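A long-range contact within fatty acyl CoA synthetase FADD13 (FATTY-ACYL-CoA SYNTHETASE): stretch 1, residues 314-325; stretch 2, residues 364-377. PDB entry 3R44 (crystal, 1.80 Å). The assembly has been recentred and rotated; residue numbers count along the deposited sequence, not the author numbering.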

ATOM      1  N   GLY A 314      -0.683  -9.436   5.627  1.00 16.92           N
ATOM      2  CA  GLY A 314      -1.016  -8.464   6.650  1.00 17.80           C
ATOM      3  C   GLY A 314      -1.987  -7.396   6.262  1.00 18.31           C
ATOM      4  O   GLY A 314      -2.603  -7.442   5.185  1.00 20.23           O
ATOM      5  N   TYR A 315      -2.058  -6.390   7.118  1.00 16.31           N
ATOM      6  CA  TYR A 315      -2.911  -5.277   6.959  1.00 15.70           C
ATOM      7  C   TYR A 315      -2.113  -4.013   7.247  1.00 15.56           C
ATOM      8  O   TYR A 315      -1.429  -3.927   8.297  1.00 13.76           O
ATOM      9  CB  TYR A 315      -4.030  -5.380   7.957  1.00 16.07           C
ATOM     10  CG  TYR A 315      -4.870  -4.135   8.103  1.00 16.31           C
ATOM     11  CD1 TYR A 315      -5.791  -3.772   7.112  1.00 17.61           C
ATOM     12  CD2 TYR A 315      -4.746  -3.325   9.224  1.00 15.49           C
ATOM     13  CE1 TYR A 315      -6.620  -2.675   7.274  1.00 17.91           C
ATOM     14  CE2 TYR A 315      -5.547  -2.207   9.377  1.00 18.15           C
ATOM     15  CZ  TYR A 315      -6.469  -1.883   8.392  1.00 20.70           C
ATOM     16  OH  TYR A 315      -7.244  -0.759   8.577  1.00 23.27           O
ATOM     17  N   ALA A 316      -2.219  -3.045   6.329  1.00 15.41           N
ATOM     18  CA  ALA A 316      -1.564  -1.729   6.523  1.00 15.94           C
ATOM     19  C   ALA A 316      -2.312  -0.724   5.672  1.00 16.76           C
ATOM     20  O   ALA A 316      -3.121  -1.136   4.825  1.00 19.11           O
ATOM     21  CB  ALA A 316      -0.112  -1.815   6.100  1.00 17.37           C
ATOM     22  N   LEU A 317      -2.004   0.557   5.845  1.00 17.00           N
ATOM     23  CA  LEU A 317      -2.663   1.639   5.138  1.00 17.18           C
ATOM     24  C   LEU A 317      -1.549   2.550   4.744  1.00 14.02           C
ATOM     25  O   LEU A 317      -0.504   2.529   5.369  1.00 12.77           O
ATOM     26  CB  LEU A 317      -3.595   2.416   6.067  1.00 19.09           C
ATOM     27  CG  LEU A 317      -4.789   1.738   6.702  1.00 24.30           C
ATOM     28  CD1 LEU A 317      -5.704   2.858   7.259  1.00 26.88           C
ATOM     29  CD2 LEU A 317      -5.525   0.923   5.641  1.00 28.35           C
ATOM     30  N   THR A 318      -1.792   3.448   3.821  1.00 13.80           N
ATOM     31  CA  THR A 318      -0.888   4.582   3.636  1.00 14.00           C
ATOM     32  C   THR A 318      -0.557   5.351   4.921  1.00 13.12           C
ATOM     33  O   THR A 318       0.610   5.637   5.174  1.00 12.05           O
ATOM     34  CB  THR A 318      -1.421   5.500   2.507  1.00 15.75           C
ATOM     35  OG1 THR A 318      -1.615   4.673   1.344  1.00 18.69           O
ATOM     36  CG2 THR A 318      -0.432   6.600   2.170  1.00 14.97           C
ATOM     37  N   GLU A 319      -1.570   5.606   5.740  1.00 12.41           N
ATOM     38  CA  GLU A 319      -1.441   6.330   7.006  1.00 13.73           C
ATOM     39  C   GLU A 319      -0.556   5.620   8.027  1.00 13.86           C
ATOM     40  O   GLU A 319      -0.074   6.244   8.956  1.00 14.14           O
ATOM     41  CB  GLU A 319      -2.821   6.577   7.596  1.00 14.27           C
ATOM     42  CG  GLU A 319      -3.614   7.633   6.821  1.00 15.49           C
ATOM     43  CD  GLU A 319      -4.577   7.040   5.775  1.00 18.96           C
ATOM     44  OE1 GLU A 319      -4.272   5.955   5.159  1.00 17.87           O
ATOM     45  OE2 GLU A 319      -5.602   7.732   5.498  1.00 19.78           O
ATOM     46  N   SER A 320      -0.401   4.309   7.886  1.00 12.73           N
ATOM     47  CA  SER A 320       0.472   3.525   8.787  1.00 13.70           C
ATOM     48  C   SER A 320       1.813   3.153   8.187  1.00 14.47           C
ATOM     49  O   SER A 320       2.542   2.314   8.709  1.00 14.23           O
ATOM     50  CB  SER A 320      -0.270   2.302   9.282  1.00 13.96           C
ATOM     51  OG  SER A 320      -0.368   1.368   8.256  1.00 14.55           O
ATOM     52  N   CYS A 321       2.161   3.822   7.093  1.00 15.53           N
ATOM     53  CA  CYS A 321       3.434   3.638   6.393  1.00 15.46           C
ATOM     54  C   CYS A 321       3.697   2.224   6.000  1.00 16.49           C
ATOM     55  O   CYS A 321       4.854   1.774   6.043  1.00 15.73           O
ATOM     56  CB  CYS A 321       4.615   4.095   7.245  1.00 15.30           C
ATOM     57  SG  CYS A 321       5.970   4.776   6.333  1.00 17.67           S
ATOM     58  N   GLY A 322       2.626   1.505   5.723  1.00 16.28           N
ATOM     59  CA  GLY A 322       2.752   0.107   5.375  1.00 16.97           C
ATOM     60  C   GLY A 322       2.944  -0.856   6.528  1.00 17.54           C
ATOM     61  O   GLY A 322       3.230  -2.018   6.293  1.00 20.27           O
ATOM     62  N   GLY A 323       2.874  -0.387   7.773  1.00 17.07           N
ATOM     63  CA  GLY A 323       2.914  -1.273   8.927  1.00 17.13           C
ATOM     64  C   GLY A 323       1.530  -1.497   9.503  1.00 16.72           C
ATOM     65  O   GLY A 323       0.556  -0.850   9.147  1.00 17.01           O
ATOM     66  N   GLY A 324       1.415  -2.384  10.446  1.00 16.59           N
ATOM     67  CA  GLY A 324       0.120  -2.564  11.071  1.00 17.55           C
ATOM     68  C   GLY A 324       0.060  -3.943  11.667  1.00 16.20           C
ATOM     69  O   GLY A 324       0.528  -4.122  12.804  1.00 16.40           O
ATOM     70  N   THR A 325      -0.507  -4.907  10.939  1.00 16.71           N
ATOM     71  CA  THR A 325      -0.520  -6.287  11.365  1.00 14.70           C
ATOM     72  C   THR A 325       0.180  -7.173  10.321  1.00 15.35           C
ATOM     73  O   THR A 325       0.148  -6.903   9.110  1.00 14.43           O
ATOM     74  CB  THR A 325      -1.955  -6.887  11.662  1.00 16.50           C
ATOM     75  OG1 THR A 325      -2.732  -6.914  10.463  1.00 15.69           O
ATOM     76  CG2 THR A 325      -2.741  -6.116  12.764  1.00 15.24           C
ATOM     77  N   GLU A 364     -14.215  -0.538  14.931  1.00 18.43           N
ATOM     78  CA  GLU A 364     -13.381   0.140  13.942  1.00 16.64           C
ATOM     79  C   GLU A 364     -11.906  -0.141  14.269  1.00 15.59           C
ATOM     80  O   GLU A 364     -11.511   0.044  15.410  1.00 14.97           O
ATOM     81  CB  GLU A 364     -13.667   1.649  13.947  1.00 18.12           C
ATOM     82  CG  GLU A 364     -12.833   2.375  12.912  1.00 17.33           C
ATOM     83  CD  GLU A 364     -12.938   3.908  13.037  1.00 21.74           C
ATOM     84  OE1 GLU A 364     -13.501   4.403  14.069  1.00 23.40           O
ATOM     85  OE2 GLU A 364     -12.448   4.614  12.115  1.00 24.85           O
ATOM     86  N   VAL A 365     -11.104  -0.564  13.284  1.00 14.45           N
ATOM     87  CA  VAL A 365      -9.709  -0.836  13.522  1.00 14.04           C
ATOM     88  C   VAL A 365      -8.997   0.473  13.871  1.00 13.98           C
ATOM     89  O   VAL A 365      -9.154   1.521  13.163  1.00 14.93           O
ATOM     90  CB  VAL A 365      -9.052  -1.540  12.366  1.00 13.23           C
ATOM     91  CG1 VAL A 365      -7.537  -1.789  12.700  1.00 13.28           C
ATOM     92  CG2 VAL A 365      -9.796  -2.932  12.059  1.00 14.32           C
ATOM     93  N   VAL A 366      -8.283   0.460  15.003  1.00 13.29           N
ATOM     94  CA  VAL A 366      -7.514   1.658  15.382  1.00 12.86           C
ATOM     95  C   VAL A 366      -6.049   1.265  15.625  1.00 12.60           C
ATOM     96  O   VAL A 366      -5.762   0.126  16.035  1.00 11.75           O
ATOM     97  CB  VAL A 366      -8.095   2.416  16.564  1.00 14.31           C
ATOM     98  CG1 VAL A 366      -9.407   3.097  16.202  1.00 15.20           C
ATOM     99  CG2 VAL A 366      -8.253   1.547  17.788  1.00 13.91           C
ATOM    100  N   ILE A 367      -5.130   2.191  15.353  1.00 12.90           N
ATOM    101  CA  ILE A 367      -3.694   1.900  15.463  1.00 12.49           C
ATOM    102  C   ILE A 367      -3.036   2.963  16.325  1.00 13.26           C
ATOM    103  O   ILE A 367      -3.321   4.178  16.131  1.00 13.39           O
ATOM    104  CB  ILE A 367      -3.050   1.892  14.047  1.00 12.78           C
ATOM    105  CG1 ILE A 367      -3.745   0.851  13.124  1.00 16.63           C
ATOM    106  CG2 ILE A 367      -1.517   1.675  14.133  1.00 12.73           C
ATOM    107  CD1 ILE A 367      -3.261   0.819  11.609  1.00 17.97           C
ATOM    108  N   LYS A 368      -2.117   2.581  17.205  1.00 12.75           N
ATOM    109  CA  LYS A 368      -1.300   3.548  18.002  1.00 13.72           C
ATOM    110  C   LYS A 368       0.152   3.126  17.803  1.00 13.63           C
ATOM    111  O   LYS A 368       0.494   1.981  18.040  1.00 13.22           O
ATOM    112  CB  LYS A 368      -1.666   3.545  19.487  1.00 15.30           C
ATOM    113  CG  LYS A 368      -0.820   4.501  20.326  1.00 19.12           C
ATOM    114  CD  LYS A 368      -1.385   4.616  21.764  1.00 26.56           C
ATOM    115  CE  LYS A 368      -2.358   5.764  21.844  1.00 28.79           C
ATOM    116  NZ  LYS A 368      -2.760   6.062  23.259  1.00 32.44           N
ATOM    117  N   SER A 369       0.993   4.037  17.289  1.00 11.84           N
ATOM    118  CA  SER A 369       2.302   3.658  16.844  1.00 12.67           C
ATOM    119  C   SER A 369       3.026   4.868  16.292  1.00 14.21           C
ATOM    120  O   SER A 369       2.398   5.741  15.695  1.00 13.59           O
ATOM    121  CB  SER A 369       2.224   2.659  15.680  1.00 11.98           C
ATOM    122  OG  SER A 369       3.505   2.167  15.281  1.00 13.55           O
ATOM    123  N   ASP A 370       4.340   4.883  16.426  1.00 14.51           N
ATOM    124  CA  ASP A 370       5.170   5.878  15.717  1.00 15.05           C
ATOM    125  C   ASP A 370       5.218   5.683  14.179  1.00 14.32           C
ATOM    126  O   ASP A 370       5.727   6.559  13.480  1.00 13.96           O
ATOM    127  CB  ASP A 370       6.611   5.844  16.237  1.00 15.08           C
ATOM    128  CG  ASP A 370       6.769   6.451  17.602  1.00 21.79           C
ATOM    129  OD1 ASP A 370       5.903   7.262  17.961  1.00 25.14           O
ATOM    130  OD2 ASP A 370       7.785   6.159  18.281  1.00 25.38           O
ATOM    131  N   ILE A 371       4.703   4.574  13.648  1.00 12.32           N
ATOM    132  CA  ILE A 371       4.597   4.411  12.205  1.00 13.21           C
ATOM    133  C   ILE A 371       3.538   5.324  11.572  1.00 13.02           C
ATOM    134  O   ILE A 371       3.489   5.486  10.335  1.00 12.68           O
ATOM    135  CB  ILE A 371       4.279   2.961  11.792  1.00 12.55           C
ATOM    136  CG1 ILE A 371       2.811   2.674  12.129  1.00 13.53           C
ATOM    137  CG2 ILE A 371       5.345   1.879  12.384  1.00 13.51           C
ATOM    138  CD1 ILE A 371       2.373   1.233  11.841  1.00 14.97           C
ATOM    139  N   LEU A 372       2.682   5.916  12.407  1.00 11.89           N
ATOM    140  CA  LEU A 372       1.555   6.703  11.909  1.00 12.06           C
ATOM    141  C   LEU A 372       1.992   8.005  11.305  1.00 12.57           C
ATOM    142  O   LEU A 372       2.968   8.644  11.711  1.00 10.78           O
ATOM    143  CB  LEU A 372       0.537   6.975  13.015  1.00 11.92           C
ATOM    144  CG  LEU A 372      -0.178   5.724  13.486  1.00 14.60           C
ATOM    145  CD1 LEU A 372      -0.999   6.055  14.740  1.00 16.79           C
ATOM    146  CD2 LEU A 372      -1.055   5.114  12.410  1.00 15.15           C
ATOM    147  N   LEU A 373       1.207   8.433  10.349  1.00 12.50           N
ATOM    148  CA  LEU A 373       1.371   9.744   9.746  1.00 11.78           C
ATOM    149  C   LEU A 373       1.445  10.859  10.772  1.00 13.89           C
ATOM    150  O   LEU A 373       0.831  10.812  11.868  1.00 12.93           O
ATOM    151  CB  LEU A 373       0.224  10.043   8.730  1.00 11.17           C
ATOM    152  CG  LEU A 373      -1.096  10.573   9.336  1.00 13.13           C
ATOM    153  CD1 LEU A 373      -2.057  10.967   8.239  1.00 15.20           C
ATOM    154  CD2 LEU A 373      -1.814   9.564  10.317  1.00 13.05           C
ATOM    155  N   LYS A 374       2.185  11.874  10.414  1.00 13.61           N
ATOM    156  CA  LYS A 374       2.228  13.089  11.203  1.00 15.34           C
ATOM    157  C   LYS A 374       0.913  13.865  11.084  1.00 15.81           C
ATOM    158  O   LYS A 374       0.374  14.398  12.081  1.00 14.41           O
ATOM    159  CB  LYS A 374       3.384  13.989  10.753  1.00 16.78           C
ATOM    160  CG  LYS A 374       3.331  15.380  11.412  1.00 21.51           C
ATOM    161  CD  LYS A 374       4.275  16.396  10.757  1.00 26.40           C
ATOM    162  CE  LYS A 374       5.669  16.234  11.225  1.00 26.83           C
ATOM    163  NZ  LYS A 374       6.551  17.363  10.744  1.00 24.06           N
ATOM    164  N   GLU A 375       0.422  13.965   9.860  1.00 14.55           N
ATOM    165  CA  GLU A 375      -0.766  14.747   9.569  1.00 15.61           C
ATOM    166  C   GLU A 375      -1.191  14.471   8.127  1.00 14.40           C
ATOM    167  O   GLU A 375      -0.413  13.920   7.342  1.00 15.10           O
ATOM    168  CB  GLU A 375      -0.439  16.219   9.712  1.00 15.17           C
ATOM    169  CG  GLU A 375       0.489  16.731   8.613  1.00 18.03           C
ATOM    170  CD  GLU A 375       1.166  18.059   8.940  1.00 26.12           C
ATOM    171  OE1 GLU A 375       1.228  18.453  10.118  1.00 30.26           O
ATOM    172  OE2 GLU A 375       1.673  18.683   7.980  1.00 28.86           O
ATOM    173  N   TYR A 376      -2.407  14.858   7.784  1.00 13.89           N
ATOM    174  CA  TYR A 376      -2.756  15.010   6.380  1.00 13.66           C
ATOM    175  C   TYR A 376      -2.323  16.400   5.940  1.00 14.20           C
ATOM    176  O   TYR A 376      -2.538  17.380   6.654  1.00 15.11           O
ATOM    177  CB  TYR A 376      -4.253  14.834   6.188  1.00 13.90           C
ATOM    178  CG  TYR A 376      -4.800  13.473   6.454  1.00 13.44           C
ATOM    179  CD1 TYR A 376      -4.468  12.390   5.621  1.00 13.37           C
ATOM    180  CD2 TYR A 376      -5.691  13.248   7.531  1.00 14.10           C
ATOM    181  CE1 TYR A 376      -4.991  11.155   5.857  1.00 15.38           C
ATOM    182  CE2 TYR A 376      -6.223  12.011   7.753  1.00 16.90           C
ATOM    183  CZ  TYR A 376      -5.875  10.979   6.922  1.00 14.55           C
ATOM    184  OH  TYR A 376      -6.381   9.736   7.132  1.00 14.07           O
ATOM    185  N   TRP A 377      -1.651  16.469   4.797  1.00 13.35           N
ATOM    186  CA  TRP A 377      -1.023  17.678   4.357  1.00 14.38           C
ATOM    187  C   TRP A 377      -2.009  18.846   4.209  1.00 16.15           C
ATOM    188  O   TRP A 377      -2.996  18.721   3.482  1.00 16.44           O
ATOM    189  CB  TRP A 377      -0.320  17.404   3.029  1.00 13.44           C
ATOM    190  CG  TRP A 377       0.391  18.591   2.427  1.00 13.52           C
ATOM    191  CD1 TRP A 377       0.008  19.253   1.329  1.00 13.58           C
ATOM    192  CD2 TRP A 377       1.645  19.184   2.825  1.00 13.82           C
ATOM    193  NE1 TRP A 377       0.868  20.259   1.046  1.00 16.79           N
ATOM    194  CE2 TRP A 377       1.914  20.213   1.922  1.00 16.68           C
ATOM    195  CE3 TRP A 377       2.554  18.940   3.850  1.00 14.83           C
ATOM    196  CZ2 TRP A 377       3.022  21.066   2.054  1.00 20.24           C
ATOM    197  CZ3 TRP A 377       3.678  19.751   3.967  1.00 18.85           C
ATOM    198  CH2 TRP A 377       3.917  20.779   3.080  1.00 18.50           C
TER

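Two hydrogen bonds, both made by E319, join the stretches. The first is between backbones: L373 N donates to E319 O at 2.9 Å. The same carbonyl also receives a CA-H...O contact, with L372 CA 3.4 Å from E319 O. The second is between side chains: Y376 OH donates to E319 OE2 at 2.7 Å. The CB of E319 points sideways, but its long side chain carries the carboxylate to the tyrosine, meeting the ring at its edge, near its plane. A buried carboxylate needs such a partner, and the phenol supplies one. The aliphatic part of E319 is used too: its CG lies 3.9 Å from L373 CD1.

The remaining contact is largely apolar. I371 points toward stretch 1 and rests its CD1 against the S320 and G323 ends of the turn. I371 CD1 lies 3.3 Å from S320 O and 3.8 Å from S320 CB. I371 CD1 is also 3.7 Å from G323 C. A CB on G323 would be tight, 3.0 Å from I371 CD1, so the bare glycine leaves room for the isoleucine. At G324 the backbone angles by themselves call for glycine.

On the strand of stretch 2, V365 and I367 both point toward stretch 1, while V366 between them points away. Y315 CE2 packs 3.9 Å from V365 CG1 and 4.4 Å from I367 CD1, with both methyls oblique to the ring. I367 CD1 also reaches S320 CB, at 4.1 Å.

S320 OG accepts from L317 N at 3.0 Å and donates to G323 O at 2.6 Å. The buried serine hydroxyl is thus satisfied, leaving its CB to pack against isoleucine. In stretch 2, I371 N donates to S369 OG at 3.1 Å, within the type I turn from S369 to L372. Together the two stretches bury 490 Å², both sides summed.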